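Local structure of metallophosphoesterase (Sphaerobacter thermophilus, 3RQZ) at residues Leu7-Val12 and Asp30-Leu35; Ser60-His65 and His122-Tyr127; Asp112-His117 and Pro144-Gly149. The protein binds zinc ions and probably acts as a metal-dependent phosphatase, as expected of the YfcE family of the metallophosphoesterase superfamily. One frame throughout, in Å; residues are numbered along the deposited sequence.

How the contacts relate
From the N terminus, contact 1 comes first: it closes the short excursion through helix 16-26 by pairing residues 7-12 with 30-35, and it is complete before either of the others begins. Contact 2 closes the long span from 65 to 122, and contact 3 the span through helix 131-137; these two cross, because 112-117 falls between 60-65 and 122-127. Contact 1 belongs to a six-stranded mixed sheet and contact 3 to a five-stranded one; contact 2 joins the start of helix 64-69 to the loop after strand 113-116. Contacts 1 and 3 touch through Leu35 and His117. All three reach residues at or near the zinc ions, Asp11 as a ligand, Asn64 and His117 close by.

Contact 1. Residues Leu7-Val12 and Asp30-Leu35; sequences LIISDV and DDIWSL. With ZN (zinc ion), chain D.
Ile8 lies beside the indole of Trp33; its CD1 reaches CE3 of the ring at 3.7 Å, in an oblique approach. At the ring edge, in plane, sits Asp31 OD2, which takes a weak bond from Trp33 NE1 and a further one from Asn58. Both side chains leave the same sheet face from paired residues, which lays them side by side; chi1 of -59° puts CG of Trp33 anti to its carbonyl carbon. A second carboxylate, that of Asp11, is met from above its plane by Ser10 OG, 2.6 Å from OD2; OD2 also accepts from the backbone N of His150, while OD1 binds a zinc ion at 2.2 Å. On the opposite sheet face from Trp33, Leu7 CB meets Ile32 CG1 at 3.8 Å, and helix 16-26 covers both through Leu23. Four backbone bonds fix a parallel register: Leu7 N to Asp31 O, Trp33 N to Leu7 O (2.8 Å), Ile9 N to Trp33 O (2.9 Å, 173° at the hydrogen) and Leu35 N to Ile9 O. The strand axes differ in direction by 16°. This is a beta-alpha-beta unit whose first strand runs out into a metal ligand; His13, Asp37, His152 and a water are the other ligands of that zinc ion in the metallophosphoesterase fold.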
loop_
_atom_site.group_PDB
_atom_site.type_symbol
_atom_site.label_atom_id
_atom_site.label_comp_id
_atom_site.label_asym_id
_atom_site.label_seq_id
_atom_site.Cartn_x
_atom_site.Cartn_y
_atom_site.Cartn_z
ATOM N N LEU A 7 -4.080 5.555 10.622
ATOM C CA LEU A 7 -3.967 5.708 9.180
ATOM C C LEU A 7 -3.343 4.448 8.577
ATOM O O LEU A 7 -2.265 4.060 8.952
ATOM C CB LEU A 7 -3.163 6.983 8.838
ATOM C CG LEU A 7 -2.733 7.160 7.371
ATOM C CD1 LEU A 7 -3.940 7.292 6.422
ATOM C CD2 LEU A 7 -1.830 8.367 7.191
ATOM N N ILE A 8 -4.033 3.821 7.641
ATOM C CA ILE A 8 -3.505 2.649 6.956
ATOM C C ILE A 8 -3.217 2.997 5.507
ATOM O O ILE A 8 -4.112 3.449 4.783
ATOM C CB ILE A 8 -4.475 1.438 7.040
ATOM C CG1 ILE A 8 -4.807 1.132 8.524
ATOM C CG2 ILE A 8 -3.856 0.203 6.304
ATOM C CD1 ILE A 8 -5.718 -0.070 8.729
ATOM N N ILE A 9 -1.967 2.791 5.085
ATOM C CA ILE A 9 -1.548 3.124 3.727
ATOM C C ILE A 9 -0.812 1.960 3.083
ATOM O O ILE A 9 -0.223 1.095 3.774
ATOM C CB ILE A 9 -0.624 4.425 3.650
ATOM C CG1 ILE A 9 0.662 4.267 4.513
ATOM C CG2 ILE A 9 -1.440 5.686 4.011
ATOM C CD1 ILE A 9 1.642 5.448 4.436
ATOM N N SER A 10 -0.836 1.944 1.763
ATOM C CA SER A 10 -0.147 0.927 1.000
ATOM C C SER A 10 0.254 1.493 -0.349
ATOM O O SER A 10 -0.382 2.439 -0.856
ATOM C CB SER A 10 -1.052 -0.297 0.806
ATOM O OG SER A 10 -0.324 -1.396 0.283
ATOM N N ASP A 11 1.307 0.919 -0.925
ATOM C CA ASP A 11 1.649 1.156 -2.324
ATOM C C ASP A 11 1.876 2.641 -2.608
ATOM O O ASP A 11 1.361 3.217 -3.576
ATOM C CB ASP A 11 0.604 0.484 -3.260
ATOM C CG ASP A 11 0.508 -1.029 -3.034
ATOM O OD1 ASP A 11 1.404 -1.770 -3.517
ATOM O OD2 ASP A 11 -0.455 -1.485 -2.358
ATOM N N VAL A 12 2.664 3.251 -1.737
ATOM C CA VAL A 12 3.117 4.619 -1.918
ATOM C C VAL A 12 3.919 4.741 -3.227
ATOM O O VAL A 12 3.759 5.700 -3.994
ATOM C CB VAL A 12 3.930 5.083 -0.683
ATOM C CG1 VAL A 12 4.590 6.454 -0.959
ATOM C CG2 VAL A 12 2.991 5.124 0.564
ATOM N N ASP A 30 -3.364 8.533 15.458
ATOM C CA ASP A 30 -2.598 8.008 16.580
ATOM C C ASP A 30 -1.486 7.076 16.156
ATOM O O ASP A 30 -0.598 6.796 16.956
ATOM C CB ASP A 30 -3.543 7.286 17.550
ATOM C CG ASP A 30 -4.568 8.216 18.107
ATOM O OD1 ASP A 30 -4.158 9.225 18.727
ATOM O OD2 ASP A 30 -5.769 7.985 17.876
ATOM N N ASP A 31 -1.550 6.578 14.917
ATOM C CA ASP A 31 -0.528 5.666 14.389
ATOM C C ASP A 31 -0.732 5.562 12.883
ATOM O O ASP A 31 -1.808 5.859 12.368
ATOM C CB ASP A 31 -0.597 4.268 15.048
ATOM C CG ASP A 31 0.715 3.454 14.908
ATOM O OD1 ASP A 31 1.757 3.981 14.426
ATOM O OD2 ASP A 31 0.699 2.255 15.289
ATOM N N ILE A 32 0.334 5.191 12.183
ATOM C CA ILE A 32 0.322 5.019 10.732
ATOM C C ILE A 32 0.893 3.632 10.406
ATOM O O ILE A 32 1.966 3.252 10.913
ATOM C CB ILE A 32 1.109 6.152 10.060
ATOM C CG1 ILE A 32 0.369 7.497 10.279
ATOM C CG2 ILE A 32 1.375 5.852 8.548
ATOM C CD1 ILE A 32 1.217 8.747 10.004
ATOM N N TRP A 33 0.160 2.851 9.616
ATOM C CA TRP A 33 0.630 1.522 9.225
ATOM C C TRP A 33 0.906 1.457 7.730
ATOM O O TRP A 33 0.056 1.856 6.941
ATOM C CB TRP A 33 -0.410 0.436 9.511
ATOM C CG TRP A 33 -0.862 0.266 10.922
ATOM C CD1 TRP A 33 -0.313 0.806 12.066
ATOM C CD2 TRP A 33 -1.942 -0.555 11.345
ATOM N NE1 TRP A 33 -1.024 0.380 13.167
ATOM C CE2 TRP A 33 -2.015 -0.468 12.756
ATOM C CE3 TRP A 33 -2.865 -1.364 10.666
ATOM C CZ2 TRP A 33 -2.996 -1.143 13.506
ATOM C CZ3 TRP A 33 -3.845 -2.057 11.432
ATOM C CH2 TRP A 33 -3.901 -1.920 12.820
ATOM N N SER A 34 2.079 0.952 7.352
ATOM C CA SER A 34 2.443 0.809 5.943
ATOM C C SER A 34 2.397 -0.657 5.517
ATOM O O SER A 34 2.991 -1.540 6.163
ATOM C CB SER A 34 3.839 1.398 5.686
ATOM O OG SER A 34 4.337 1.040 4.380
ATOM N N LEU A 35 1.694 -0.917 4.421
ATOM C CA LEU A 35 1.620 -2.255 3.882
ATOM C C LEU A 35 2.624 -2.516 2.759
ATOM O O LEU A 35 2.498 -3.489 2.022
ATOM C CB LEU A 35 0.171 -2.542 3.427
ATOM C CG LEU A 35 -0.830 -2.955 4.495
ATOM C CD1 LEU A 35 -0.819 -2.036 5.722
ATOM C CD2 LEU A 35 -2.299 -3.096 3.905
HETATM ZN ZN ZN D . 2.384 -2.095 -5.422
HETATM O O HOH W 1 2.895 -3.194 -7.551
#

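Contact 2. Residues Ser60-His65 and His122-Tyr127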
loop_
_atom_site.group_PDB
_atom_site.type_symbol
_atom_site.label_atom_id
_atom_site.label_comp_id
_atom_site.label_asym_id
_atom_site.label_seq_id
_atom_site.Cartn_x
_atom_site.Cartn_y
_atom_site.Cartn_z
ATOM N N SER A 60 4.919 -1.923 9.590
ATOM C CA SER A 60 5.507 -1.530 8.311
ATOM C C SER A 60 6.030 -2.822 7.692
ATOM O O SER A 60 7.039 -3.374 8.146
ATOM C CB SER A 60 6.674 -0.544 8.527
ATOM O OG SER A 60 7.241 -0.115 7.280
ATOM N N VAL A 61 5.320 -3.345 6.691
ATOM C CA VAL A 61 5.686 -4.621 6.139
ATOM C C VAL A 61 6.264 -4.400 4.719
ATOM O O VAL A 61 6.019 -3.372 4.101
ATOM C CB VAL A 61 4.476 -5.658 6.182
ATOM C CG1 VAL A 61 4.035 -5.942 7.658
ATOM C CG2 VAL A 61 3.287 -5.179 5.361
ATOM N N ILE A 62 7.077 -5.339 4.246
ATOM C CA ILE A 62 7.800 -5.176 3.001
ATOM C C ILE A 62 6.835 -5.519 1.866
ATOM O O ILE A 62 5.962 -6.397 2.031
ATOM C CB ILE A 62 9.061 -6.093 2.980
ATOM C CG1 ILE A 62 9.910 -5.826 1.758
ATOM C CG2 ILE A 62 8.713 -7.607 3.004
ATOM C CD1 ILE A 62 11.285 -5.400 2.093
ATOM N N GLY A 63 6.949 -4.794 0.746
ATOM C CA GLY A 63 6.229 -5.141 -0.496
ATOM C C GLY A 63 7.154 -5.806 -1.510
ATOM O O GLY A 63 8.382 -5.872 -1.294
ATOM N N ASN A 64 6.592 -6.311 -2.614
ATOM C CA ASN A 64 7.428 -6.984 -3.626
ATOM C C ASN A 64 8.422 -6.020 -4.297
ATOM O O ASN A 64 9.573 -6.396 -4.622
ATOM C CB ASN A 64 6.551 -7.717 -4.672
ATOM C CG ASN A 64 5.493 -6.801 -5.302
ATOM O OD1 ASN A 64 4.680 -6.202 -4.600
ATOM N ND2 ASN A 64 5.479 -6.733 -6.633
ATOM N N HIS A 65 8.001 -4.783 -4.525
ATOM C CA HIS A 65 8.955 -3.788 -5.108
ATOM C C HIS A 65 10.105 -3.412 -4.171
ATOM O O HIS A 65 11.251 -3.282 -4.626
ATOM C CB HIS A 65 8.222 -2.546 -5.637
ATOM C CG HIS A 65 7.458 -2.831 -6.878
ATOM N ND1 HIS A 65 7.940 -2.519 -8.131
ATOM C CD2 HIS A 65 6.274 -3.470 -7.066
ATOM C CE1 HIS A 65 7.074 -2.928 -9.043
ATOM N NE2 HIS A 65 6.053 -3.505 -8.425
ATOM N N HIS A 122 0.608 -15.944 0.916
ATOM C CA HIS A 122 1.856 -15.548 0.256
ATOM C C HIS A 122 2.093 -14.067 0.439
ATOM O O HIS A 122 1.765 -13.281 -0.442
ATOM C CB HIS A 122 1.774 -15.901 -1.238
ATOM C CG HIS A 122 1.409 -17.332 -1.480
ATOM N ND1 HIS A 122 2.292 -18.362 -1.252
ATOM C CD2 HIS A 122 0.253 -17.911 -1.896
ATOM C CE1 HIS A 122 1.707 -19.514 -1.540
ATOM N NE2 HIS A 122 0.469 -19.268 -1.933
ATOM N N PRO A 123 2.675 -13.680 1.591
ATOM C CA PRO A 123 2.706 -12.294 2.041
ATOM C C PRO A 123 3.166 -11.262 1.014
ATOM O O PRO A 123 2.563 -10.181 0.914
ATOM C CB PRO A 123 3.654 -12.346 3.251
ATOM C CG PRO A 123 3.477 -13.689 3.801
ATOM C CD PRO A 123 3.108 -14.600 2.664
ATOM N N ILE A 124 4.225 -11.575 0.270
ATOM C CA ILE A 124 4.839 -10.596 -0.646
ATOM C C ILE A 124 4.127 -10.555 -1.995
ATOM O O ILE A 124 4.122 -9.530 -2.692
ATOM C CB ILE A 124 6.355 -10.962 -0.897
ATOM C CG1 ILE A 124 7.153 -10.863 0.399
ATOM C CG2 ILE A 124 6.993 -10.077 -1.923
ATOM C CD1 ILE A 124 6.674 -9.770 1.275
ATOM N N TRP A 125 3.537 -11.676 -2.368
ATOM C CA TRP A 125 3.295 -11.926 -3.797
ATOM C C TRP A 125 1.862 -12.030 -4.269
ATOM O O TRP A 125 1.561 -11.652 -5.419
ATOM C CB TRP A 125 3.994 -13.225 -4.184
ATOM C CG TRP A 125 5.444 -13.209 -4.007
ATOM C CD1 TRP A 125 6.167 -13.957 -3.114
ATOM C CD2 TRP A 125 6.401 -12.439 -4.762
ATOM N NE1 TRP A 125 7.518 -13.692 -3.263
ATOM C CE2 TRP A 125 7.689 -12.780 -4.276
ATOM C CE3 TRP A 125 6.292 -11.513 -5.815
ATOM C CZ2 TRP A 125 8.868 -12.215 -4.794
ATOM C CZ3 TRP A 125 7.461 -10.952 -6.327
ATOM C CH2 TRP A 125 8.738 -11.309 -5.808
ATOM N N GLU A 126 0.976 -12.560 -3.434
ATOM C CA GLU A 126 -0.352 -12.976 -3.947
ATOM C C GLU A 126 -1.348 -11.825 -3.928
ATOM O O GLU A 126 -1.477 -11.148 -2.922
ATOM C CB GLU A 126 -0.908 -14.164 -3.146
ATOM C CG GLU A 126 -2.302 -14.665 -3.616
ATOM C CD GLU A 126 -2.740 -15.950 -2.926
ATOM O OE1 GLU A 126 -2.893 -15.980 -1.688
ATOM O OE2 GLU A 126 -2.942 -16.954 -3.644
ATOM N N TYR A 127 -2.052 -11.621 -5.037
ATOM C CA TYR A 127 -3.121 -10.600 -5.110
ATOM C C TYR A 127 -4.427 -11.183 -4.597
ATOM O O TYR A 127 -4.745 -12.335 -4.874
ATOM C CB TYR A 127 -3.358 -10.110 -6.540
ATOM C CG TYR A 127 -2.168 -9.494 -7.240
ATOM C CD1 TYR A 127 -1.864 -8.135 -7.077
ATOM C CD2 TYR A 127 -1.376 -10.256 -8.091
ATOM C CE1 TYR A 127 -0.771 -7.555 -7.737
ATOM C CE2 TYR A 127 -0.290 -9.703 -8.756
ATOM C CZ TYR A 127 -0.000 -8.346 -8.585
ATOM O OH TYR A 127 1.067 -7.789 -9.234
#
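Apolar contact carries most of the meeting of Ile62 and Asn64 with Ile124. Ile62 CG2 and Ile124 CD1 stand 3.4 Å apart, closer than two methyl carbons normally pack, and the two side chains cross obliquely. The other branch of Ile124 turns to Asn64: with CG1 anti to the carbonyl carbon (chi1 -64°), Ile124 CG2 falls anti to the backbone N and lies 3.6 Å from Asn64 CB. Ring packing comes next. The same CG2 sits over the centre of one face of the Trp125 ring, 3.6 Å above its plane, while Asn64 CB approaches CZ3 of that ring obliquely at 3.7 Å. One methyl thus serves both the indole and the start of helix 64-69. No hydrogen bond spans the two segments. Within 122-127, His122 O accepts from both Trp125 N (3.1 Å) and Glu126 N (3.2 Å), holding the turn in shape, whereas Ile124 O is buried here without a partner in the model. Outside, Trp125 O takes a bond from His150 NE2. Gly63 is the N-cap residue, and Gly63-Asn64-His65 matches the GNH signature of the calcineurin-like phosphoesterases; the Asn64 side chain comes within about 3 Å of a bound zinc ion, beside the metal site and close to the zinc ligands Asp37 and His150.

Contact 3. Residues Asp112-His117 and Pro144-Gly149; sequences DWTVVH and PLCFVG
Two neighbouring parallel strands of a beta-alpha-beta unit, 113-116 and 145-147, joined through helix 131-137, meet in register from Trp113 with Leu145 to Val115 with Phe147. Their directions differ by 19° at a closest axis approach of 4.6 Å. The bonds alternate from one chain to the other: Leu145 N gives to Asp112 O, Thr114 N to Leu145 O (2.9 Å), Phe147 N to Thr114 O (2.8 Å) and Val116 N to Phe147 O (3.1 Å). On the face of Trp113, Leu145, Val115 and Phe147, Trp113 CB sits in plane at the edge of the Phe147 ring, 4.0 Å from CE2. CG of Trp113 lies between the backbone N and the carbonyl carbon (chi1 45°), and the indole leads away to meet Trp33 and Phe206. On the other face Thr114 CG2 lies 4.1 Å from Cys146 SG, while Thr114 OG1 bonds to Thr143. Val116 and Val148 lie side by side, Val116 CG2 touching Val148 CG1 at 3.7 Å. His117, whose ND1 bonds to Leu35 O, has its side chain about 3 Å from a bound zinc ion. At the turn from Gly149 to the zinc ligands His150 and His152, Gly149 N gives to His117 O at 2.8 Å, from 44° above the carbonyl plane.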
loop_
_atom_site.group_PDB
_atom_site.type_symbol
_atom_site.label_atom_id
_atom_site.label_comp_id
_atom_site.label_asym_id
_atom_site.label_seq_id
_atom_site.Cartn_x
_atom_site.Cartn_y
_atom_site.Cartn_z
ATOM N N ASP A 112 -6.036 -8.180 17.297
ATOM C CA ASP A 112 -7.105 -8.492 16.331
ATOM C C ASP A 112 -6.731 -8.317 14.854
ATOM O O ASP A 112 -7.598 -8.421 13.983
ATOM C CB ASP A 112 -8.349 -7.672 16.653
ATOM C CG ASP A 112 -9.068 -8.168 17.884
ATOM O OD1 ASP A 112 -8.789 -9.309 18.346
ATOM O OD2 ASP A 112 -9.923 -7.403 18.394
ATOM N N TRP A 113 -5.462 -8.058 14.544
ATOM C CA TRP A 113 -5.126 -7.872 13.123
ATOM C C TRP A 113 -3.870 -8.550 12.625
ATOM O O TRP A 113 -2.926 -8.718 13.355
ATOM C CB TRP A 113 -5.111 -6.386 12.725
ATOM C CG TRP A 113 -4.407 -5.501 13.688
ATOM C CD1 TRP A 113 -3.070 -5.227 13.728
ATOM C CD2 TRP A 113 -5.014 -4.747 14.759
ATOM N NE1 TRP A 113 -2.799 -4.347 14.775
ATOM C CE2 TRP A 113 -3.977 -4.037 15.413
ATOM C CE3 TRP A 113 -6.327 -4.622 15.232
ATOM C CZ2 TRP A 113 -4.215 -3.199 16.521
ATOM C CZ3 TRP A 113 -6.571 -3.784 16.334
ATOM C CH2 TRP A 113 -5.512 -3.080 16.960
ATOM N N THR A 114 -3.904 -8.937 11.349
ATOM C CA THR A 114 -2.766 -9.473 10.644
ATOM C C THR A 114 -2.571 -8.509 9.493
ATOM O O THR A 114 -3.577 -8.023 8.909
ATOM C CB THR A 114 -3.064 -10.896 10.111
ATOM O OG1 THR A 114 -3.309 -11.771 11.227
ATOM C CG2 THR A 114 -1.889 -11.416 9.265
ATOM N N VAL A 115 -1.303 -8.190 9.179
ATOM C CA VAL A 115 -1.007 -7.232 8.102
ATOM C C VAL A 115 0.096 -7.807 7.198
ATOM O O VAL A 115 1.158 -8.239 7.698
ATOM C CB VAL A 115 -0.525 -5.870 8.664
ATOM C CG1 VAL A 115 -0.182 -4.896 7.455
ATOM C CG2 VAL A 115 -1.578 -5.262 9.619
ATOM N N VAL A 116 -0.186 -7.856 5.894
ATOM C CA VAL A 116 0.736 -8.336 4.865
ATOM C C VAL A 116 0.570 -7.444 3.628
ATOM O O VAL A 116 -0.410 -6.698 3.478
ATOM C CB VAL A 116 0.441 -9.812 4.429
ATOM C CG1 VAL A 116 0.785 -10.818 5.568
ATOM C CG2 VAL A 116 -1.059 -9.974 4.002
ATOM N N HIS A 117 1.539 -7.516 2.727
ATOM C CA HIS A 117 1.438 -6.751 1.523
ATOM C C HIS A 117 0.447 -7.381 0.544
ATOM O O HIS A 117 -0.332 -6.684 -0.095
ATOM C CB HIS A 117 2.811 -6.672 0.846
ATOM C CG HIS A 117 2.777 -5.905 -0.434
ATOM N ND1 HIS A 117 2.530 -4.551 -0.463
ATOM C CD2 HIS A 117 2.934 -6.295 -1.726
ATOM C CE1 HIS A 117 2.535 -4.136 -1.721
ATOM N NE2 HIS A 117 2.786 -5.174 -2.506
ATOM N N PRO A 144 -9.387 -11.597 13.824
ATOM C CA PRO A 144 -10.606 -11.085 13.212
ATOM C C PRO A 144 -10.344 -10.358 11.896
ATOM O O PRO A 144 -11.137 -10.484 10.974
ATOM C CB PRO A 144 -11.129 -10.109 14.269
ATOM C CG PRO A 144 -10.583 -10.630 15.548
ATOM C CD PRO A 144 -9.212 -11.080 15.192
ATOM N N LEU A 145 -9.220 -9.646 11.769
ATOM C CA LEU A 145 -9.015 -8.793 10.582
ATOM C C LEU A 145 -7.684 -9.096 9.901
ATOM O O LEU A 145 -6.712 -9.408 10.592
ATOM C CB LEU A 145 -9.055 -7.315 10.996
ATOM C CG LEU A 145 -10.264 -6.736 11.737
ATOM C CD1 LEU A 145 -9.929 -5.296 12.060
ATOM C CD2 LEU A 145 -11.565 -6.826 10.918
ATOM N N CYS A 146 -7.666 -9.063 8.561
ATOM C CA CYS A 146 -6.408 -9.058 7.769
ATOM C C CYS A 146 -6.381 -7.885 6.794
ATOM O O CYS A 146 -7.321 -7.707 5.984
ATOM C CB CYS A 146 -6.225 -10.362 6.980
ATOM S SG CYS A 146 -4.551 -10.516 6.235
ATOM N N PHE A 147 -5.331 -7.073 6.893
ATOM C CA PHE A 147 -5.125 -5.929 6.011
ATOM C C PHE A 147 -4.118 -6.295 4.954
ATOM O O PHE A 147 -3.043 -6.839 5.266
ATOM C CB PHE A 147 -4.645 -4.688 6.796
ATOM C CG PHE A 147 -5.689 -4.146 7.733
ATOM C CD1 PHE A 147 -6.710 -3.320 7.242
ATOM C CD2 PHE A 147 -5.719 -4.536 9.079
ATOM C CE1 PHE A 147 -7.708 -2.824 8.109
ATOM C CE2 PHE A 147 -6.694 -4.040 9.953
ATOM C CZ PHE A 147 -7.693 -3.190 9.475
ATOM N N VAL A 148 -4.472 -6.000 3.710
ATOM C CA VAL A 148 -3.640 -6.339 2.557
ATOM C C VAL A 148 -3.556 -5.162 1.577
ATOM O O VAL A 148 -4.412 -4.282 1.609
ATOM C CB VAL A 148 -4.187 -7.597 1.813
ATOM C CG1 VAL A 148 -4.354 -8.789 2.757
ATOM C CG2 VAL A 148 -5.536 -7.304 1.096
ATOM N N GLY A 149 -2.533 -5.146 0.712
ATOM C CA GLY A 149 -2.408 -4.131 -0.355
ATOM C C GLY A 149 -2.238 -4.803 -1.711
ATOM O O GLY A 149 -3.015 -5.729 -2.057
#